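PDB 1UKU: periplasmic divalent cation tolerance protein CutA from Pyrococcus horikoshii, which binds copper(II) ions, is involved in resistance toward heavy metals, and forms a homotrimer that copper binding probably drives into larger assemblies. Local coordinates for residues V18-L21 / L22-L26; E59-W62 / E63-K66; Y92-W95 / L96-T100. All blocks are in the same frame, centred on the assembly; numbering follows the deposited sequence.

From the N terminus, contact 1 (18-21 with 22-26) ends the helix 11-23 that follows strand 2-8 and turns the chain toward strand 29-41. Contact 2 (59-62 with 63-66) starts helix 62-72 after strand 44-57, and contact 3 (92-95 with 96-100) lies in helix 90-99 near the C terminus. Each is local, spanning a helical turn or two, and they come in series, none enclosing or crossing another. In space they converge: Leu21 and Leu26 of contact 1 pack on Leu65 of contact 2, Arg25 makes a salt bridge to Glu99 of contact 3, and Leu61 meets Thr100. Contacts 1 and 3 also both touch the second subunit, while contact 2 touches the third.

Contact 1: residues V18-L21 / L22-L26; sequences VKTL and LKERL
Leu21 and Leu26 meet round the end of helix 11-23, and the backbone bonds around them define how it stops. Leu22 N, Lys23 N and Glu24 N still bond to the carbonyls four residues back. Then Leu26 N reaches Leu21 O at 3.0 Å and Arg25 N bonds to Leu22 O. With Arg25 at positive phi (62°), this is a Schellman motif, closed without the usual glycine.

Apolar contacts join buried residues. Val18 CG1 and Leu22 CD1 lie side by side at 4.0 Å, while Leu21 CD2 and Leu26 CD1 approach to 4.3 Å across the turn. Leu21 packs on helix 62-72 and strand 44-57, whereas Val18 and Leu22 also meet Phe38 and Ile45 of the second subunit; aliphatic side chains suit both.

On the partly exposed side, Thr20 has CG2 anti to the backbone N and OG1 beside it (chi1 -60°), which turns the methyl to Glu24, 3.4 Å from its OE1; OG1 bonds back to Lys16 O. Glu24 OE1 makes a salt bridge to Arg68, and Arg25 makes another to Glu99.

Leu22 O, which also accepts a bond from Trp40 of the second subunit, is thus held both by the turn and by the trimer interface.

Contact 2: residues E59-W62 / E63-K66; sequences EDLW and EELK
Glu63 follows directly on Trp62 and folds its carboxylate back beside the indole, where OE2 lies 3.5 Å from both Trp62 NE1 and CD1. The ring and carboxylate planes are 59° apart. The indole N-H bonds instead to Asp87 of the third subunit. The 3-10 geometry before the helix places the preceding carbonyls differently from those of a regular helical turn, and here water helps: one molecule takes the N-H of Glu63 and gives a weak bond to Asp60 O. Glutamate suits this exposed position, since a negative charge near a helix N terminus should be favoured by the helix dipole.

Glu64 N is carried by a second water to Asp60 O, the acceptor four residues earlier, to which the water donates at 2.8 Å. The extended side chain of Glu64 lies alongside Leu61, Glu64 OE2 being 4.0 Å from Leu61 CD2, and Glu64 OE1 makes a salt bridge to Lys101. The short 3-10 segment 59-61 leads from strand 44-57 into helix 62-72, one of the helices packed on the sheet of this GlnB-like fold.

With Leu65 direct helical bonding takes over: its N-H reaches Leu61 O at 2.9 Å. The side chain is buried against Val4 of strand 2-8, a place for a plain hydrocarbon.

Lys66 N bonds to Trp62 O at 2.8 Å. Lysine suits this place because its long aliphatic stem can run over the indole while its charged end meets a carboxylate. CB stands 4.0 Å from the centroid of the six-membered ring, 7° off the normal, a CH-pi contact; CD reaches CZ2 at 3.7 Å. The chain bends at chi3 (105°) and chi4, which brings NZ to the syn lone pair of Glu63 OE1 at 2.8 Å in a salt bridge.

Contact 3: residues Y92-W95 / L96-T100; sequences YLKW and LIEET
Leu96, whose N-H bonds to Tyr92 O at 2.9 Å, has its own carbonyl O gripped by two donors. Thr100 OG1 donates to Leu96 O at 2.8 Å, and Glu99 N, whose main bond is to Trp95 O, adds a weak one. Threonine suits this place because its hydroxyl can turn back to the carbonyl four residues earlier.

One turn on from Trp95, Glu99 lays its CG over a face of the indole, 3.7 Å from the centroid of the five-membered ring and 22° off the normal, a CH-pi contact. The bend at chi2 (-65°) keeps the chain by the ring, and the carboxylate plane stands 60° to it. OE2 makes a salt bridge to Arg25.

These residues lie in the last turns of helix 90-99, the C-terminal helix of the CutA chain, which packs near the end of strand 44-57 and touches the second subunit through Tyr92, Trp95 and Glu99.

On the sheet side Leu96 CD1 comes obliquely to Tyr92 CE2 at 4.1 Å, leucine filling a buried place against Lys56. Elsewhere on the helix, Leu93 CG meets Ile97 CD1 at 4.0 Å. On the exposed side, Glu98 OE1 lies 3.4 Å from Lys94 CG, whereas Lys94 NZ stays 4.7 Å from that oxygen, beyond direct contact.

Contact 1: residues V18-L21 / L22-L26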
loop_
_atom_site.group_PDB
_atom_site.type_symbol
_atom_site.label_atom_id
_atom_site.label_comp_id
_atom_site.label_asym_id
_atom_site.label_seq_id
_atom_site.Cartn_x
_atom_site.Cartn_y
_atom_site.Cartn_z
ATOM N N VAL A 18 -11.715 -4.859 12.705
ATOM C CA VAL A 18 -12.107 -3.711 11.879
ATOM C C VAL A 18 -13.530 -3.257 12.156
ATOM O O VAL A 18 -13.800 -2.041 12.246
ATOM C CB VAL A 18 -11.906 -4.018 10.389
ATOM C CG1 VAL A 18 -12.719 -3.120 9.469
ATOM C CG2 VAL A 18 -10.414 -3.967 10.074
ATOM N N LYS A 19 -14.423 -4.212 12.330
ATOM C CA LYS A 19 -15.810 -3.856 12.629
ATOM C C LYS A 19 -15.894 -3.192 14.032
ATOM O O LYS A 19 -16.647 -2.235 14.199
ATOM C CB LYS A 19 -16.755 -5.062 12.517
ATOM C CG LYS A 19 -16.939 -5.568 11.105
ATOM C CD LYS A 19 -17.920 -6.730 10.991
ATOM C CE LYS A 19 -18.039 -7.201 9.552
ATOM N NZ LYS A 19 -19.001 -8.334 9.417
ATOM N N THR A 20 -15.120 -3.653 15.016
ATOM C CA THR A 20 -15.067 -2.988 16.337
ATOM C C THR A 20 -14.553 -1.550 16.195
ATOM O O THR A 20 -15.062 -0.638 16.829
ATOM C CB THR A 20 -14.173 -3.773 17.282
ATOM O OG1 THR A 20 -14.714 -5.099 17.439
ATOM C CG2 THR A 20 -14.150 -3.153 18.633
ATOM N N LEU A 21 -13.543 -1.341 15.361
ATOM C CA LEU A 21 -12.954 -0.020 15.192
ATOM C C LEU A 21 -13.968 0.885 14.509
ATOM O O LEU A 21 -14.045 2.077 14.851
ATOM C CB LEU A 21 -11.651 -0.076 14.408
ATOM C CG LEU A 21 -10.480 -0.802 15.070
ATOM C CD1 LEU A 21 -9.289 -0.889 14.080
ATOM C CD2 LEU A 21 -10.008 -0.189 16.397
ATOM N N LEU A 22 -14.744 0.362 13.554
ATOM C CA LEU A 22 -15.808 1.141 12.917
ATOM C C LEU A 22 -16.884 1.496 13.949
ATOM O O LEU A 22 -17.321 2.640 14.021
ATOM C CB LEU A 22 -16.421 0.394 11.725
ATOM C CG LEU A 22 -15.528 0.395 10.474
ATOM C CD1 LEU A 22 -15.949 -0.706 9.516
ATOM C CD2 LEU A 22 -15.567 1.730 9.764
ATOM N N LYS A 23 -17.293 0.524 14.745
ATOM C CA LYS A 23 -18.323 0.774 15.770
ATOM C C LYS A 23 -17.884 1.854 16.751
ATOM O O LYS A 23 -18.714 2.651 17.213
ATOM C CB LYS A 23 -18.672 -0.505 16.509
ATOM C CG LYS A 23 -19.506 -1.458 15.621
ATOM C CD LYS A 23 -20.070 -2.655 16.355
ATOM C CE LYS A 23 -19.086 -3.332 17.283
ATOM N NZ LYS A 23 -19.550 -4.704 17.647
ATOM N N GLU A 24 -16.586 1.889 17.076
ATOM C CA GLU A 24 -16.001 2.860 17.983
ATOM C C GLU A 24 -15.668 4.156 17.301
ATOM O O GLU A 24 -15.153 5.071 17.937
ATOM C CB GLU A 24 -14.791 2.250 18.688
ATOM C CG GLU A 24 -15.234 1.171 19.644
ATOM C CD GLU A 24 -14.114 0.482 20.370
ATOM O OE1 GLU A 24 -14.372 -0.603 20.929
ATOM O OE2 GLU A 24 -12.998 1.028 20.388
ATOM N N ARG A 25 -15.940 4.220 15.993
ATOM C CA ARG A 25 -15.813 5.413 15.171
ATOM C C ARG A 25 -14.352 5.923 15.117
ATOM O O ARG A 25 -14.058 7.084 14.907
ATOM C CB ARG A 25 -16.892 6.424 15.600
ATOM C CG ARG A 25 -18.316 5.931 15.183
ATOM C CD ARG A 25 -18.672 6.342 13.819
ATOM N NE ARG A 25 -20.002 5.941 13.341
ATOM C CZ ARG A 25 -20.474 6.242 12.132
ATOM N NH1 ARG A 25 -19.720 6.897 11.278
ATOM N NH2 ARG A 25 -21.689 5.848 11.737
ATOM N N LEU A 26 -13.423 4.964 15.212
ATOM C CA LEU A 26 -12.002 5.274 15.196
ATOM C C LEU A 26 -11.394 5.279 13.803
ATOM O O LEU A 26 -10.297 5.802 13.636
ATOM C CB LEU A 26 -11.201 4.345 16.103
ATOM C CG LEU A 26 -11.493 4.585 17.581
ATOM C CD1 LEU A 26 -10.851 3.484 18.409
ATOM C CD2 LEU A 26 -10.986 5.950 18.015
#

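Contact 2: residues E59-W62 / E63-K66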
loop_
_atom_site.group_PDB
_atom_site.type_symbol
_atom_site.label_atom_id
_atom_site.label_comp_id
_atom_site.label_asym_id
_atom_site.label_seq_id
_atom_site.Cartn_x
_atom_site.Cartn_y
_atom_site.Cartn_z
ATOM N N GLU A 59 -5.785 12.255 11.443
ATOM C CA GLU A 59 -4.527 12.360 12.179
ATOM C C GLU A 59 -4.699 12.395 13.690
ATOM O O GLU A 59 -3.957 11.755 14.436
ATOM C CB GLU A 59 -3.816 13.662 11.849
ATOM C CG GLU A 59 -3.124 13.692 10.540
ATOM C CD GLU A 59 -4.019 14.093 9.415
ATOM O OE1 GLU A 59 -5.269 14.080 9.638
ATOM O OE2 GLU A 59 -3.457 14.474 8.352
ATOM N N ASP A 60 -5.668 13.190 14.161
ATOM C CA ASP A 60 -5.832 13.398 15.590
ATOM C C ASP A 60 -6.294 12.143 16.327
ATOM O O ASP A 60 -6.200 12.078 17.527
ATOM C CB ASP A 60 -6.793 14.566 15.890
ATOM C CG ASP A 60 -8.198 14.285 15.429
ATOM O OD1 ASP A 60 -8.465 14.513 14.244
ATOM O OD2 ASP A 60 -9.035 13.802 16.211
ATOM N N LEU A 61 -6.770 11.127 15.593
ATOM C CA LEU A 61 -7.197 9.880 16.196
ATOM C C LEU A 61 -6.076 8.810 16.276
ATOM O O LEU A 61 -6.311 7.726 16.792
ATOM C CB LEU A 61 -8.423 9.321 15.454
ATOM C CG LEU A 61 -9.714 10.153 15.572
ATOM C CD1 LEU A 61 -10.780 9.611 14.685
ATOM C CD2 LEU A 61 -10.199 10.109 16.984
ATOM N N TRP A 62 -4.883 9.119 15.794
ATOM C CA TRP A 62 -3.797 8.124 15.716
ATOM C C TRP A 62 -3.508 7.437 17.049
ATOM O O TRP A 62 -3.469 6.229 17.121
ATOM C CB TRP A 62 -2.525 8.750 15.166
ATOM C CG TRP A 62 -1.284 7.963 15.400
ATOM C CD1 TRP A 62 -0.176 8.389 16.053
ATOM C CD2 TRP A 62 -0.997 6.641 14.941
ATOM N NE1 TRP A 62 0.789 7.405 16.053
ATOM C CE2 TRP A 62 0.299 6.307 15.400
ATOM C CE3 TRP A 62 -1.722 5.675 14.241
ATOM C CZ2 TRP A 62 0.906 5.082 15.123
ATOM C CZ3 TRP A 62 -1.114 4.439 13.989
ATOM C CH2 TRP A 62 0.181 4.159 14.426
ATOM N N GLU A 63 -3.261 8.191 18.115
ATOM C CA GLU A 63 -2.836 7.556 19.360
ATOM C C GLU A 63 -3.940 6.681 19.953
ATOM O O GLU A 63 -3.686 5.587 20.428
ATOM C CB GLU A 63 -2.327 8.595 20.400
ATOM C CG GLU A 63 -1.005 9.259 20.019
ATOM C CD GLU A 63 0.161 8.295 19.855
ATOM O OE1 GLU A 63 0.092 7.116 20.275
ATOM O OE2 GLU A 63 1.187 8.754 19.297
ATOM N N GLU A 64 -5.174 7.166 19.894
ATOM C CA GLU A 64 -6.287 6.396 20.382
ATOM C C GLU A 64 -6.462 5.134 19.551
ATOM O O GLU A 64 -6.752 4.078 20.073
ATOM C CB GLU A 64 -7.554 7.266 20.369
ATOM C CG GLU A 64 -8.748 6.624 21.036
ATOM C CD GLU A 64 -9.943 7.553 21.167
ATOM O OE1 GLU A 64 -10.940 7.064 21.721
ATOM O OE2 GLU A 64 -9.895 8.716 20.699
ATOM N N LEU A 65 -6.314 5.258 18.234
ATOM C CA LEU A 65 -6.500 4.115 17.348
ATOM C C LEU A 65 -5.396 3.084 17.573
ATOM O O LEU A 65 -5.648 1.891 17.629
ATOM C CB LEU A 65 -6.514 4.573 15.891
ATOM C CG LEU A 65 -6.522 3.448 14.845
ATOM C CD1 LEU A 65 -7.714 2.544 15.022
ATOM C CD2 LEU A 65 -6.453 4.020 13.454
ATOM N N LYS A 66 -4.160 3.561 17.696
ATOM C CA LYS A 66 -3.036 2.687 17.929
ATOM C C LYS A 66 -3.237 1.902 19.220
ATOM O O LYS A 66 -3.016 0.689 19.253
ATOM C CB LYS A 66 -1.753 3.482 18.003
ATOM C CG LYS A 66 -0.546 2.591 18.271
ATOM C CD LYS A 66 0.753 3.341 18.373
ATOM C CE LYS A 66 1.167 3.423 19.790
ATOM N NZ LYS A 66 1.634 4.754 20.101
HETATM O O HOH W 1 -3.180 11.200 18.012
HETATM O O HOH W 2 -5.781 10.161 19.508
#

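Contact 3: residues Y92-W95 / L96-T100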
loop_
_atom_site.group_PDB
_atom_site.type_symbol
_atom_site.label_atom_id
_atom_site.label_comp_id
_atom_site.label_asym_id
_atom_site.label_seq_id
_atom_site.Cartn_x
_atom_site.Cartn_y
_atom_site.Cartn_z
ATOM N N TYR A 92 -13.977 13.417 -0.236
ATOM C CA TYR A 92 -13.669 12.233 0.528
ATOM C C TYR A 92 -13.231 12.586 1.954
ATOM O O TYR A 92 -13.650 11.953 2.925
ATOM C CB TYR A 92 -12.599 11.392 -0.165
ATOM C CG TYR A 92 -12.348 10.114 0.575
ATOM C CD1 TYR A 92 -13.188 9.038 0.413
ATOM C CD2 TYR A 92 -11.307 10.006 1.486
ATOM C CE1 TYR A 92 -12.967 7.861 1.115
ATOM C CE2 TYR A 92 -11.101 8.855 2.197
ATOM C CZ TYR A 92 -11.913 7.786 1.982
ATOM O OH TYR A 92 -11.703 6.618 2.701
ATOM N N LEU A 93 -12.359 13.582 2.073
ATOM C CA LEU A 93 -11.895 13.996 3.376
ATOM C C LEU A 93 -13.064 14.421 4.254
ATOM O O LEU A 93 -13.136 14.051 5.407
ATOM C CB LEU A 93 -10.871 15.116 3.254
ATOM C CG LEU A 93 -10.242 15.574 4.559
ATOM C CD1 LEU A 93 -9.519 14.434 5.288
ATOM C CD2 LEU A 93 -9.301 16.695 4.173
ATOM N N LYS A 94 -14.011 15.157 3.687
ATOM C CA LYS A 94 -15.186 15.597 4.453
ATOM C C LYS A 94 -16.007 14.414 4.955
ATOM O O LYS A 94 -16.442 14.389 6.106
ATOM C CB LYS A 94 -16.054 16.527 3.614
ATOM C CG LYS A 94 -17.231 17.110 4.359
ATOM C CD LYS A 94 -16.756 17.883 5.587
ATOM C CE LYS A 94 -17.823 18.831 6.120
ATOM N NZ LYS A 94 -17.711 20.161 5.471
ATOM N N TRP A 95 -16.187 13.425 4.092
ATOM C CA TRP A 95 -16.890 12.212 4.459
ATOM C C TRP A 95 -16.154 11.481 5.585
ATOM O O TRP A 95 -16.742 11.067 6.543
ATOM C CB TRP A 95 -17.027 11.298 3.224
ATOM C CG TRP A 95 -17.601 9.956 3.552
ATOM C CD1 TRP A 95 -18.920 9.644 3.731
ATOM C CD2 TRP A 95 -16.876 8.748 3.769
ATOM N NE1 TRP A 95 -19.060 8.313 4.053
ATOM C CE2 TRP A 95 -17.817 7.734 4.064
ATOM C CE3 TRP A 95 -15.523 8.408 3.740
ATOM C CZ2 TRP A 95 -17.432 6.432 4.338
ATOM C CZ3 TRP A 95 -15.160 7.098 4.004
ATOM C CH2 TRP A 95 -16.093 6.146 4.306
ATOM N N LEU A 96 -14.844 11.345 5.458
ATOM C CA LEU A 96 -14.082 10.648 6.477
ATOM C C LEU A 96 -14.187 11.342 7.839
ATOM O O LEU A 96 -14.296 10.684 8.877
ATOM C CB LEU A 96 -12.626 10.535 6.009
ATOM C CG LEU A 96 -11.587 9.999 6.995
ATOM C CD1 LEU A 96 -10.538 9.225 6.217
ATOM C CD2 LEU A 96 -10.941 11.088 7.829
ATOM N N ILE A 97 -14.138 12.681 7.840
ATOM C CA ILE A 97 -14.296 13.434 9.091
ATOM C C ILE A 97 -15.711 13.229 9.666
ATOM O O ILE A 97 -15.898 13.009 10.864
ATOM C CB ILE A 97 -14.001 14.918 8.832
ATOM C CG1 ILE A 97 -12.516 15.114 8.535
ATOM C CG2 ILE A 97 -14.432 15.790 10.035
ATOM C CD1 ILE A 97 -12.173 16.484 7.963
ATOM N N GLU A 98 -16.699 13.256 8.795
ATOM C CA GLU A 98 -18.091 13.064 9.228
ATOM C C GLU A 98 -18.281 11.713 9.878
ATOM O O GLU A 98 -19.039 11.585 10.841
ATOM C CB GLU A 98 -19.049 13.242 8.065
ATOM C CG GLU A 98 -19.173 14.697 7.678
ATOM C CD GLU A 98 -19.865 14.926 6.355
ATOM O OE1 GLU A 98 -20.043 16.119 6.014
ATOM O OE2 GLU A 98 -20.237 13.941 5.670
ATOM N N GLU A 99 -17.587 10.697 9.358
ATOM C CA GLU A 99 -17.796 9.316 9.806
ATOM C C GLU A 99 -16.947 8.904 10.999
ATOM O O GLU A 99 -17.111 7.808 11.521
ATOM C CB GLU A 99 -17.539 8.357 8.638
ATOM C CG GLU A 99 -18.504 8.514 7.459
ATOM C CD GLU A 99 -19.981 8.170 7.739
ATOM O OE1 GLU A 99 -20.767 8.363 6.783
ATOM O OE2 GLU A 99 -20.417 7.747 8.851
ATOM N N THR A 100 -16.061 9.769 11.468
ATOM C CA THR A 100 -15.215 9.417 12.600
ATOM C C THR A 100 -15.626 10.214 13.848
ATOM O O THR A 100 -16.248 11.279 13.738
ATOM C CB THR A 100 -13.732 9.609 12.263
ATOM O OG1 THR A 100 -13.501 10.841 11.565
ATOM C CG2 THR A 100 -13.286 8.488 11.295
#